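Local coordinates for fructokinase (Vibrio cholerae serotype O1, PDB 5EYN), which catalyses the ATP-dependent phosphorylation of fructose as a sugar kinase of the PfkB family, at the interface of chains A and B. Sequence-based numbering; all coordinates share one arbitrary frame. Chains: chain A/B, Fructokinase.

Contact 1: the interface of chains A and B. Residues chain A 70, 72, 97-98, 100, 117; chain B 39, 102, 114, 116.
B:Met116 pushes its thioether into chain A, where A:Phe72, A:Arg97, A:Thr98 and A:Thr100 receive it, a worked example of a knob held by apolar contact at a two-fold interface. Bends at chi2 (-55°) and chi3 (-65°) fold the chain back on itself and bring B:Met116 CE 3.8 Å from A:Phe72 CD2. The sulfur lies against the aliphatic part of A:Arg97, with B:Met116 SD 3.8 Å from A:Arg97 CD, the side chains crossing at about a right angle. The backbone O of B:Met116 rests 3.3 Å from the CG2 methyl of A:Val117, A:Arg97 CB alongside. The other end of the A:Phe72 ring belongs to different partners: the CG2 methyl of B:Val102 stands 3.5 Å from CZ, and B:Tyr39 meets the ring edge tip to tip and in its plane, B:Tyr39 OH 3.3 Å from A:Phe72 CE1. B:Thr114 adds its methyl beside A:Arg97 and the CB of A:Asp70.

The polar groups near the methionine are tied within chain A. A:Asp70 takes the backbone N of A:Thr98 on OD1 (3.0 Å, nearly straight at 166°), while its OD2 receives the OG1 hydroxyl of A:Thr98 through the syn lone pair at 2.7 Å. This double grip fixes the rotation of the carboxylate and should steady the loop that carries the A:Thr98 carbonyl. A:Thr98 O accepts from the A:Thr100 hydroxyl, and B:Met116 CE packs 3.4 Å from the same oxygen.

In the fold, A:Phe72 projects from the start of helix 71-82 and A:Thr100 from strand 99-103, with A:Asp70, A:Arg97 and A:Thr98 in adjoining loops; chain B answers with strands 38-44, 99-103 and 113-115 and the loop bearing B:Met116.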
ATOM      1  N   ASP A  70      -9.851   2.675  -6.555  1.00 14.15           N
ATOM      2  CA  ASP A  70      -9.293   1.369  -6.258  1.00 14.30           C
ATOM      3  C   ASP A  70     -10.164   0.740  -5.186  1.00 15.29           C
ATOM      4  O   ASP A  70     -11.040   1.407  -4.620  1.00 14.94           O
ATOM      5  CB  ASP A  70      -7.825   1.479  -5.808  1.00 12.82           C
ATOM      6  CG  ASP A  70      -7.602   2.566  -4.781  1.00 11.64           C
ATOM      7  OD1 ASP A  70      -6.774   3.466  -5.043  1.00 10.67           O
ATOM      8  OD2 ASP A  70      -8.236   2.526  -3.711  1.00 11.81           O
ATOM      9  N   PHE A  72      -9.665  -0.036  -2.165  1.00 13.46           N
ATOM     10  CA  PHE A  72      -9.585   0.579  -0.851  1.00 12.56           C
ATOM     11  C   PHE A  72     -10.400   1.878  -0.806  1.00 10.74           C
ATOM     12  O   PHE A  72     -11.079   2.174   0.193  1.00 10.58           O
ATOM     13  CB  PHE A  72      -8.141   0.834  -0.441  1.00 12.23           C
ATOM     14  CG  PHE A  72      -7.402  -0.400   0.007  1.00 11.56           C
ATOM     15  CD1 PHE A  72      -8.002  -1.657   0.012  1.00 13.12           C
ATOM     16  CD2 PHE A  72      -6.103  -0.291   0.446  1.00 11.71           C
ATOM     17  CE1 PHE A  72      -7.300  -2.766   0.437  1.00 12.61           C
ATOM     18  CE2 PHE A  72      -5.399  -1.397   0.864  1.00 11.76           C
ATOM     19  CZ  PHE A  72      -5.995  -2.637   0.855  1.00 12.32           C
ATOM     20  N   ARG A  97      -3.544   6.613  -5.759  1.00  8.51           N
ATOM     21  CA  ARG A  97      -4.084   5.541  -4.959  1.00  7.34           C
ATOM     22  C   ARG A  97      -4.492   5.994  -3.562  1.00  7.32           C
ATOM     23  O   ARG A  97      -3.964   6.949  -3.004  1.00  7.98           O
ATOM     24  CB  ARG A  97      -3.032   4.439  -4.862  1.00  8.54           C
ATOM     25  CG  ARG A  97      -2.869   3.666  -6.166  1.00  9.73           C
ATOM     26  CD  ARG A  97      -3.875   2.551  -6.194  1.00 11.98           C
ATOM     27  NE  ARG A  97      -4.004   1.946  -7.499  1.00 15.42           N
ATOM     28  CZ  ARG A  97      -4.914   2.284  -8.397  1.00 17.54           C
ATOM     29  NH1 ARG A  97      -5.788   3.250  -8.144  1.00 19.48           N
ATOM     30  NH2 ARG A  97      -4.943   1.655  -9.563  1.00 20.12           N
ATOM     31  N   THR A  98      -5.452   5.274  -3.002  1.00  7.57           N
ATOM     32  CA  THR A  98      -5.878   5.459  -1.623  1.00  7.96           C
ATOM     33  C   THR A  98      -4.773   5.169  -0.630  1.00  7.82           C
ATOM     34  O   THR A  98      -4.022   4.194  -0.755  1.00  8.01           O
ATOM     35  CB  THR A  98      -7.061   4.548  -1.324  1.00  8.28           C
ATOM     36  OG1 THR A  98      -8.091   4.811  -2.271  1.00  8.72           O
ATOM     37  CG2 THR A  98      -7.592   4.751   0.089  1.00  7.87           C
ATOM     38  N   THR A 100      -2.720   3.828   2.278  1.00  7.90           N
ATOM     39  CA  THR A 100      -2.623   2.502   2.863  1.00  8.31           C
ATOM     40  C   THR A 100      -1.557   2.550   3.927  1.00  7.68           C
ATOM     41  O   THR A 100      -0.408   2.861   3.642  1.00  8.16           O
ATOM     42  CB  THR A 100      -2.250   1.477   1.796  1.00  9.42           C
ATOM     43  OG1 THR A 100      -3.220   1.513   0.759  1.00  9.32           O
ATOM     44  CG2 THR A 100      -2.207   0.076   2.368  1.00 11.73           C
ATOM     45  N   VAL A 117       1.587   4.696   0.743  1.00  7.52           N
ATOM     46  CA  VAL A 117       1.212   5.442  -0.456  1.00  7.72           C
ATOM     47  C   VAL A 117       1.483   6.917  -0.216  1.00  8.08           C
ATOM     48  O   VAL A 117       0.777   7.585   0.547  1.00  8.04           O
ATOM     49  CB  VAL A 117      -0.268   5.208  -0.832  1.00  7.82           C
ATOM     50  CG1 VAL A 117      -0.612   5.935  -2.117  1.00  8.86           C
ATOM     51  CG2 VAL A 117      -0.566   3.725  -0.976  1.00  9.16           C
TER
ATOM     52  N   TYR B  39      -6.385  -9.880   5.355  1.00 11.61           N
ATOM     53  CA  TYR B  39      -5.450 -10.262   4.310  1.00 10.47           C
ATOM     54  C   TYR B  39      -4.316 -11.077   4.907  1.00 11.10           C
ATOM     55  O   TYR B  39      -3.791 -10.729   5.965  1.00 10.95           O
ATOM     56  CB  TYR B  39      -4.816  -9.031   3.662  1.00 10.45           C
ATOM     57  CG  TYR B  39      -5.745  -8.203   2.822  1.00 10.93           C
ATOM     58  CD1 TYR B  39      -6.228  -8.673   1.616  1.00 11.07           C
ATOM     59  CD2 TYR B  39      -6.122  -6.935   3.231  1.00 12.39           C
ATOM     60  CE1 TYR B  39      -7.080  -7.909   0.850  1.00 11.92           C
ATOM     61  CE2 TYR B  39      -6.957  -6.176   2.475  1.00 13.34           C
ATOM     62  CZ  TYR B  39      -7.445  -6.667   1.293  1.00 13.75           C
ATOM     63  OH  TYR B  39      -8.296  -5.895   0.537  1.00 15.63           O
ATOM     64  N   VAL B 102      -2.783  -5.651  -3.821  1.00  8.71           N
ATOM     65  CA  VAL B 102      -3.993  -6.271  -3.282  1.00  9.83           C
ATOM     66  C   VAL B 102      -4.525  -7.272  -4.301  1.00  9.33           C
ATOM     67  O   VAL B 102      -4.709  -6.952  -5.473  1.00  9.72           O
ATOM     68  CB  VAL B 102      -5.060  -5.215  -2.957  1.00 12.29           C
ATOM     69  CG1 VAL B 102      -6.327  -5.864  -2.431  1.00 14.21           C
ATOM     70  CG2 VAL B 102      -4.511  -4.220  -1.951  1.00 12.91           C
ATOM     71  N   THR B 114      -4.246  -5.248  -7.808  1.00  9.65           N
ATOM     72  CA  THR B 114      -4.266  -3.796  -7.741  1.00  9.42           C
ATOM     73  C   THR B 114      -2.967  -3.333  -7.103  1.00  8.37           C
ATOM     74  O   THR B 114      -2.659  -3.707  -5.962  1.00  8.89           O
ATOM     75  CB  THR B 114      -5.430  -3.285  -6.876  1.00 11.08           C
ATOM     76  OG1 THR B 114      -6.677  -3.760  -7.402  1.00 13.46           O
ATOM     77  CG2 THR B 114      -5.450  -1.756  -6.842  1.00 12.89           C
ATOM     78  N   MET B 116      -0.870  -0.776  -5.267  1.00  7.76           N
ATOM     79  CA  MET B 116      -1.102   0.387  -4.426  1.00  8.00           C
ATOM     80  C   MET B 116       0.043   1.388  -4.414  1.00  7.81           C
ATOM     81  O   MET B 116      -0.173   2.557  -4.085  1.00  8.42           O
ATOM     82  CB  MET B 116      -1.432  -0.023  -2.994  1.00  8.51           C
ATOM     83  CG  MET B 116      -2.674  -0.867  -2.867  1.00  9.34           C
ATOM     84  SD  MET B 116      -4.147  -0.143  -3.582  1.00 10.70           S
ATOM     85  CE  MET B 116      -4.352   1.295  -2.522  1.00 10.11           C
TER

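Contact 2: the interface of chains A and B. Residues chain A 114-115, 118, 178; chain B 70, 97.
B:Arg97 forms a salt bridge with A:Glu178 and a hydrogen bond to the carbonyl of A:Phe115, between two subunits of a PfkB-family kinase. The arginine, which buries more surface here than any other residue of the patch, leaves its backbone with CG anti to the carbonyl carbon and bends at chi2 (-87°), then spreads its guanidinium towards both chains. B:Arg97 NE donates to the backbone O of A:Phe115 at 3.0 Å; the oxygen lies in the guanidinium plane, although the donor stands above the plane of the carbonyl. B:Arg97 NH2 donates to the carboxylate OE1 of A:Glu178 at 2.7 Å, on its syn side but well out of the carboxylate plane. With carboxylate and guanidinium turned 80° apart, the pair does not form a flat, two-pronged bridge. On its own side, B:Arg97 NH1 makes a longer, more bent bond to OD1 of B:Asp70, at 3.3 Å.

A:Lys118 comes to the same glutamate oxygen at about a right angle to the arginine, with its NZ 3.7 Å from B:Arg97 NH2. The A:Lys118 NZ ammonium gives a 2.8 Å bond to the anti lone pair of A:Glu178 OE1, so two donors grip that oxygen, and another bond to the backbone O of A:Glu178. Two basic groups so close would be expected to favour the ionised carboxylate. The other carboxylate oxygen, A:Glu178 OE2, takes the backbone N of A:Phe115 at 2.9 Å from above the carboxylate plane, tying 3-10 helix 177-179 to strand 113-115 and positioning the acid for the arginine.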
ATOM      1  N   THR A 114       3.212   3.190   9.276  1.00  9.65           N
ATOM      2  CA  THR A 114       4.028   3.321   8.080  1.00  9.42           C
ATOM      3  C   THR A 114       3.105   3.608   6.907  1.00  8.37           C
ATOM      4  O   THR A 114       2.208   2.810   6.602  1.00  8.89           O
ATOM      5  CB  THR A 114       4.797   2.025   7.775  1.00 11.08           C
ATOM      6  OG1 THR A 114       5.629   1.676   8.889  1.00 13.46           O
ATOM      7  CG2 THR A 114       5.669   2.193   6.530  1.00 12.89           C
ATOM      8  N   PHE A 115       3.321   4.742   6.250  1.00  8.08           N
ATOM      9  CA  PHE A 115       2.514   5.146   5.112  1.00  7.80           C
ATOM     10  C   PHE A 115       3.065   4.573   3.825  1.00  8.34           C
ATOM     11  O   PHE A 115       4.167   4.922   3.407  1.00 10.24           O
ATOM     12  CB  PHE A 115       2.443   6.675   5.058  1.00  7.43           C
ATOM     13  CG  PHE A 115       1.611   7.246   6.169  1.00  7.08           C
ATOM     14  CD1 PHE A 115       0.306   7.626   5.945  1.00  6.84           C
ATOM     15  CD2 PHE A 115       2.111   7.310   7.456  1.00  7.61           C
ATOM     16  CE1 PHE A 115      -0.481   8.086   6.979  1.00  7.67           C
ATOM     17  CE2 PHE A 115       1.330   7.772   8.484  1.00  7.38           C
ATOM     18  CZ  PHE A 115       0.034   8.157   8.258  1.00  7.26           C
ATOM     19  N   LYS A 118       2.507   7.420  -0.900  1.00  7.77           N
ATOM     20  CA  LYS A 118       2.974   8.786  -0.746  1.00  8.14           C
ATOM     21  C   LYS A 118       3.390   9.292  -2.121  1.00  7.91           C
ATOM     22  O   LYS A 118       4.336   8.791  -2.686  1.00  9.74           O
ATOM     23  CB  LYS A 118       4.189   8.822   0.184  1.00  9.28           C
ATOM     24  CG  LYS A 118       3.869   8.367   1.607  1.00  9.65           C
ATOM     25  CD  LYS A 118       4.970   8.719   2.595  1.00 12.79           C
ATOM     26  CE  LYS A 118       6.297   8.135   2.191  1.00 15.11           C
ATOM     27  NZ  LYS A 118       7.329   8.402   3.228  1.00 14.43           N
ATOM     28  N   GLU A 178       6.310  11.531   8.113  1.00  8.39           N
ATOM     29  CA  GLU A 178       6.816  10.883   6.905  1.00  9.28           C
ATOM     30  C   GLU A 178       5.974  11.176   5.668  1.00  8.69           C
ATOM     31  O   GLU A 178       6.426  10.974   4.544  1.00  9.76           O
ATOM     32  CB  GLU A 178       6.953   9.375   7.078  1.00 11.28           C
ATOM     33  CG  GLU A 178       5.629   8.620   6.937  1.00 12.67           C
ATOM     34  CD  GLU A 178       5.852   7.173   6.489  1.00 16.00           C
ATOM     35  OE1 GLU A 178       6.379   6.904   5.367  1.00 18.71           O
ATOM     36  OE2 GLU A 178       5.524   6.296   7.271  1.00 13.42           O
TER
ATOM     37  N   ASP B  70      11.221   0.050   4.612  1.00 14.15           N
ATOM     38  CA  ASP B  70       9.956  -0.049   5.316  1.00 14.30           C
ATOM     39  C   ASP B  70       9.782  -1.500   5.728  1.00 15.29           C
ATOM     40  O   ASP B  70      10.557  -2.368   5.305  1.00 14.94           O
ATOM     41  CB  ASP B  70       8.789   0.439   4.439  1.00 12.82           C
ATOM     42  CG  ASP B  70       8.833  -0.118   3.035  1.00 11.64           C
ATOM     43  OD1 ASP B  70       8.862   0.688   2.079  1.00 10.67           O
ATOM     44  OD2 ASP B  70       8.826  -1.352   2.874  1.00 11.81           O
ATOM     45  N   ARG B  97       8.646   3.538  -1.482  1.00  8.51           N
ATOM     46  CA  ARG B  97       8.094   2.436  -0.731  1.00  7.34           C
ATOM     47  C   ARG B  97       8.074   1.134  -1.522  1.00  7.32           C
ATOM     48  O   ARG B  97       8.016   1.113  -2.746  1.00  7.98           O
ATOM     49  CB  ARG B  97       6.675   2.809  -0.308  1.00  8.54           C
ATOM     50  CG  ARG B  97       6.648   3.854   0.803  1.00  9.73           C
ATOM     51  CD  ARG B  97       6.741   3.151   2.127  1.00 11.98           C
ATOM     52  NE  ARG B  97       7.019   4.053   3.220  1.00 15.42           N
ATOM     53  CZ  ARG B  97       8.226   4.306   3.696  1.00 17.54           C
ATOM     54  NH1 ARG B  97       9.297   3.733   3.163  1.00 19.48           N
ATOM     55  NH2 ARG B  97       8.362   5.149   4.710  1.00 20.12           N
TER

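Contact 1 and contact 2 lie about 13 Å apart, measured between the centres of their C-alpha atoms, on one two-fold interface. They draw on the same residues with the chains exchanged: positions 70, 97 and 114 appear in both, so each arginine joins an apolar cluster through its aliphatic stem and an ionic one through its guanidinium. Strand 113-115 and the residues after it likewise feed both, supplying the methionine to one and the lysine to the other. Each contact has a symmetric twin, and together they could favour a specific dimer, although the deposited assembly alone does not establish the oligomer in solution.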